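Local coordinates for proline iminopeptidase-related protein (Thermus thermophilus, PDB 2YYS), which is of unknown function but, as a member of the S33 family of alpha/beta hydrolases, may be a peptidase, at residues A[1-11]-A[15-27]. Numbering follows the deposited sequence.
Sequences MREEIGYVPVG and LYVEDVGPVEGPA
R2 reaches over D19 and grips its carboxylate end-on, NH2 to OD2 at 2.8 Å and NH1 to OD1 at 3.1 Å. Both oxygens are met from above the carboxylate plane, the two flat groups standing 76° apart. An extended chain with CG anti to the backbone N (chi1 -180°) carries the guanidinium there, and NH1 also bonds G21 O at 2.8 Å, nearly in the guanidinium plane. V23 CB lies over one guanidinium face. D19, buried, has a second cation in R54, so a leucine in place of R2 would probably cost the carboxylate one of its two arginine partners and take this donor from G21 O.

Backbone bonds pair E4 with D19, G6 with V17 and V8 with L15, in both directions each, and G21 N closes on R2 O. G21, at phi 97°, suits its place because any CB would press on V20 O and P22 CD.

Apolar contacts flank the ladder. V8 CG2 meets V17 CG2 at 3.6 Å, compact branched valines suiting a strand face packed on L88 of helix 78-91. On the other face I5 CG2 packs against Y16 CE1, while Y7 CE1 approaches the edge of the Y16 ring.

This antiparallel beta hairpin, strand 3-9 outermost, begins the central sheet of the alpha/beta hydrolase fold.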
loop_
_atom_site.group_PDB
_atom_site.type_symbol
_atom_site.label_atom_id
_atom_site.label_comp_id
_atom_site.label_asym_id
_atom_site.label_seq_id
_atom_site.Cartn_x
_atom_site.Cartn_y
_atom_site.Cartn_z
ATOM N N MET A 1 -22.634 -12.891 -4.962
ATOM C CA MET A 1 -21.590 -11.913 -5.401
ATOM C C MET A 1 -20.572 -12.659 -6.251
ATOM O O MET A 1 -20.162 -13.777 -5.909
ATOM C CB MET A 1 -20.897 -11.326 -4.184
ATOM C CG MET A 1 -19.743 -10.362 -4.517
ATOM S SD MET A 1 -18.451 -10.444 -3.270
ATOM C CE MET A 1 -18.833 -8.969 -2.309
ATOM N N ARG A 2 -20.167 -12.035 -7.353
ATOM C CA ARG A 2 -19.147 -12.600 -8.208
ATOM C C ARG A 2 -17.772 -12.551 -7.525
ATOM O O ARG A 2 -17.361 -11.534 -6.990
ATOM C CB ARG A 2 -19.123 -11.852 -9.534
ATOM C CG ARG A 2 -18.101 -12.358 -10.516
ATOM C CD ARG A 2 -18.042 -11.528 -11.773
ATOM N NE ARG A 2 -16.782 -11.738 -12.449
ATOM C CZ ARG A 2 -15.654 -11.062 -12.241
ATOM N NH1 ARG A 2 -15.578 -10.063 -11.365
ATOM N NH2 ARG A 2 -14.583 -11.400 -12.942
ATOM N N GLU A 3 -17.075 -13.679 -7.560
ATOM C CA GLU A 3 -15.742 -13.797 -6.991
ATOM C C GLU A 3 -14.959 -14.875 -7.739
ATOM O O GLU A 3 -15.315 -16.057 -7.694
ATOM C CB GLU A 3 -15.835 -14.133 -5.502
ATOM C CG GLU A 3 -14.479 -14.261 -4.824
ATOM C CD GLU A 3 -14.577 -14.663 -3.368
ATOM O OE1 GLU A 3 -15.367 -15.564 -3.044
ATOM O OE2 GLU A 3 -13.842 -14.098 -2.548
ATOM N N GLU A 4 -13.899 -14.459 -8.425
ATOM C CA GLU A 4 -13.057 -15.355 -9.217
ATOM C C GLU A 4 -11.652 -15.282 -8.669
ATOM O O GLU A 4 -10.995 -14.237 -8.742
ATOM C CB GLU A 4 -13.051 -14.968 -10.701
ATOM C CG GLU A 4 -14.419 -14.991 -11.361
ATOM C CD GLU A 4 -15.087 -16.349 -11.273
ATOM O OE1 GLU A 4 -14.372 -17.376 -11.404
ATOM O OE2 GLU A 4 -16.332 -16.383 -11.059
ATOM N N ILE A 5 -11.211 -16.402 -8.105
ATOM C CA ILE A 5 -9.924 -16.523 -7.466
ATOM C C ILE A 5 -9.080 -17.521 -8.268
ATOM O O ILE A 5 -9.534 -18.618 -8.591
ATOM C CB ILE A 5 -10.106 -17.001 -6.018
ATOM C CG1 ILE A 5 -10.957 -15.984 -5.232
ATOM C CG2 ILE A 5 -8.744 -17.239 -5.378
ATOM C CD1 ILE A 5 -11.261 -16.354 -3.788
ATOM N N GLY A 6 -7.855 -17.134 -8.584
ATOM C CA GLY A 6 -6.921 -18.023 -9.249
ATOM C C GLY A 6 -5.524 -17.436 -9.365
ATOM O O GLY A 6 -5.231 -16.357 -8.848
ATOM N N TYR A 7 -4.645 -18.173 -10.023
ATOM C CA TYR A 7 -3.334 -17.674 -10.369
ATOM C C TYR A 7 -3.441 -17.158 -11.793
ATOM O O TYR A 7 -3.889 -17.872 -12.680
ATOM C CB TYR A 7 -2.290 -18.795 -10.297
ATOM C CG TYR A 7 -1.625 -19.000 -8.956
ATOM C CD1 TYR A 7 -2.036 -18.331 -7.816
ATOM C CD2 TYR A 7 -0.562 -19.883 -8.833
ATOM C CE1 TYR A 7 -1.392 -18.523 -6.596
ATOM C CE2 TYR A 7 0.081 -20.082 -7.620
ATOM C CZ TYR A 7 -0.335 -19.401 -6.508
ATOM O OH TYR A 7 0.318 -19.599 -5.315
ATOM N N VAL A 8 -3.028 -15.915 -11.996
ATOM C CA VAL A 8 -3.014 -15.293 -13.310
ATOM C C VAL A 8 -1.564 -15.099 -13.753
ATOM O O VAL A 8 -0.831 -14.342 -13.116
ATOM C CB VAL A 8 -3.712 -13.927 -13.264
ATOM C CG1 VAL A 8 -3.629 -13.247 -14.604
ATOM C CG2 VAL A 8 -5.166 -14.086 -12.822
ATOM N N PRO A 9 -1.151 -15.774 -14.833
ATOM C CA PRO A 9 0.166 -15.531 -15.430
ATOM C C PRO A 9 0.300 -14.112 -15.967
ATOM O O PRO A 9 -0.592 -13.614 -16.648
ATOM C CB PRO A 9 0.239 -16.547 -16.587
ATOM C CG PRO A 9 -0.792 -17.588 -16.260
ATOM C CD PRO A 9 -1.887 -16.832 -15.555
ATOM N N VAL A 10 1.425 -13.492 -15.649
ATOM C CA VAL A 10 1.720 -12.120 -16.028
ATOM C C VAL A 10 3.050 -12.034 -16.825
ATOM O O VAL A 10 3.482 -10.951 -17.189
ATOM C CB VAL A 10 1.662 -11.231 -14.736
ATOM C CG1 VAL A 10 2.673 -10.124 -14.711
ATOM C CG2 VAL A 10 0.257 -10.665 -14.551
ATOM N N GLY A 11 3.649 -13.181 -17.162
ATOM C CA GLY A 11 4.907 -13.229 -17.897
ATOM C C GLY A 11 6.054 -13.716 -17.031
ATOM O O GLY A 11 6.431 -14.887 -17.071
ATOM N N LEU A 15 0.455 -14.410 -10.363
ATOM C CA LEU A 15 -0.104 -13.668 -9.246
ATOM C C LEU A 15 -1.366 -14.328 -8.697
ATOM O O LEU A 15 -2.231 -14.762 -9.445
ATOM C CB LEU A 15 -0.424 -12.242 -9.684
ATOM C CG LEU A 15 0.688 -11.451 -10.376
ATOM C CD1 LEU A 15 0.188 -10.085 -10.780
ATOM C CD2 LEU A 15 1.911 -11.309 -9.508
ATOM N N TYR A 16 -1.450 -14.408 -7.373
ATOM C CA TYR A 16 -2.691 -14.738 -6.692
ATOM C C TYR A 16 -3.651 -13.549 -6.832
ATOM O O TYR A 16 -3.341 -12.437 -6.413
ATOM C CB TYR A 16 -2.440 -15.069 -5.220
ATOM C CG TYR A 16 -3.716 -15.317 -4.486
ATOM C CD1 TYR A 16 -4.324 -16.577 -4.490
ATOM C CD2 TYR A 16 -4.336 -14.283 -3.795
ATOM C CE1 TYR A 16 -5.521 -16.784 -3.810
ATOM C CE2 TYR A 16 -5.514 -14.475 -3.143
ATOM C CZ TYR A 16 -6.117 -15.724 -3.142
ATOM O OH TYR A 16 -7.321 -15.870 -2.477
ATOM N N VAL A 17 -4.815 -13.800 -7.427
ATOM C CA VAL A 17 -5.772 -12.760 -7.750
ATOM C C VAL A 17 -7.142 -13.124 -7.207
ATOM O O VAL A 17 -7.576 -14.268 -7.334
ATOM C CB VAL A 17 -5.858 -12.561 -9.292
ATOM C CG1 VAL A 17 -6.937 -11.575 -9.663
ATOM C CG2 VAL A 17 -4.512 -12.088 -9.842
ATOM N N GLU A 18 -7.800 -12.151 -6.584
ATOM C CA GLU A 18 -9.209 -12.238 -6.209
ATOM C C GLU A 18 -9.937 -11.108 -6.926
ATOM O O GLU A 18 -9.803 -9.931 -6.580
ATOM C CB GLU A 18 -9.397 -12.122 -4.699
ATOM C CG GLU A 18 -8.536 -13.091 -3.896
ATOM C CD GLU A 18 -8.640 -12.892 -2.387
ATOM O OE1 GLU A 18 -9.041 -11.796 -1.958
ATOM O OE2 GLU A 18 -8.297 -13.834 -1.627
ATOM N N ASP A 19 -10.675 -11.499 -7.952
ATOM C CA ASP A 19 -11.407 -10.620 -8.830
ATOM C C ASP A 19 -12.856 -10.646 -8.370
ATOM O O ASP A 19 -13.582 -11.615 -8.601
ATOM C CB ASP A 19 -11.228 -11.154 -10.254
ATOM C CG ASP A 19 -11.943 -10.340 -11.298
ATOM O OD1 ASP A 19 -12.585 -9.314 -10.985
ATOM O OD2 ASP A 19 -11.914 -10.692 -12.492
ATOM N N VAL A 20 -13.283 -9.561 -7.736
ATOM C CA VAL A 20 -14.515 -9.541 -6.949
ATOM C C VAL A 20 -15.471 -8.445 -7.401
ATOM O O VAL A 20 -15.044 -7.334 -7.676
ATOM C CB VAL A 20 -14.148 -9.309 -5.470
ATOM C CG1 VAL A 20 -15.353 -9.191 -4.609
ATOM C CG2 VAL A 20 -13.269 -10.459 -4.974
ATOM N N GLY A 21 -16.767 -8.746 -7.437
ATOM C CA GLY A 21 -17.778 -7.767 -7.808
ATOM C C GLY A 21 -18.198 -7.852 -9.272
ATOM O O GLY A 21 -17.666 -8.663 -10.027
ATOM N N PRO A 22 -19.170 -7.028 -9.669
ATOM C CA PRO A 22 -19.726 -7.081 -11.029
ATOM C C PRO A 22 -18.641 -6.936 -12.093
ATOM O O PRO A 22 -17.832 -6.022 -12.016
ATOM C CB PRO A 22 -20.719 -5.904 -11.083
ATOM C CG PRO A 22 -20.702 -5.237 -9.766
ATOM C CD PRO A 22 -19.796 -5.988 -8.833
ATOM N N VAL A 23 -18.625 -7.839 -13.063
ATOM C CA VAL A 23 -17.562 -7.888 -14.062
ATOM C C VAL A 23 -17.500 -6.625 -14.941
ATOM O O VAL A 23 -16.444 -6.270 -15.449
ATOM C CB VAL A 23 -17.679 -9.167 -14.947
ATOM C CG1 VAL A 23 -18.872 -9.092 -15.925
ATOM C CG2 VAL A 23 -16.392 -9.416 -15.687
ATOM N N GLU A 24 -18.634 -5.957 -15.097
ATOM C CA GLU A 24 -18.730 -4.765 -15.928
ATOM C C GLU A 24 -18.761 -3.482 -15.084
ATOM O O GLU A 24 -18.810 -2.387 -15.627
ATOM C CB GLU A 24 -19.943 -4.883 -16.880
ATOM C CG GLU A 24 -19.596 -5.670 -18.151
ATOM C CD GLU A 24 -20.792 -6.234 -18.938
ATOM O OE1 GLU A 24 -21.917 -6.364 -18.394
ATOM O OE2 GLU A 24 -20.592 -6.573 -20.130
ATOM N N GLY A 25 -18.682 -3.620 -13.761
ATOM C CA GLY A 25 -18.624 -2.470 -12.871
ATOM C C GLY A 25 -17.313 -1.709 -12.986
ATOM O O GLY A 25 -16.354 -2.202 -13.579
ATOM N N PRO A 26 -17.262 -0.510 -12.412
ATOM C CA PRO A 26 -16.037 0.299 -12.432
ATOM C C PRO A 26 -14.933 -0.402 -11.656
ATOM O O PRO A 26 -15.203 -0.892 -10.575
ATOM C CB PRO A 26 -16.451 1.602 -11.752
ATOM C CG PRO A 26 -17.680 1.284 -10.989
ATOM C CD PRO A 26 -18.360 0.152 -11.694
ATOM N N ALA A 27 -13.724 -0.442 -12.203
ATOM C CA ALA A 27 -12.678 -1.313 -11.701
ATOM C C ALA A 27 -11.686 -0.580 -10.796
ATOM O O ALA A 27 -11.295 0.554 -11.085
ATOM C CB ALA A 27 -11.957 -1.941 -12.856
#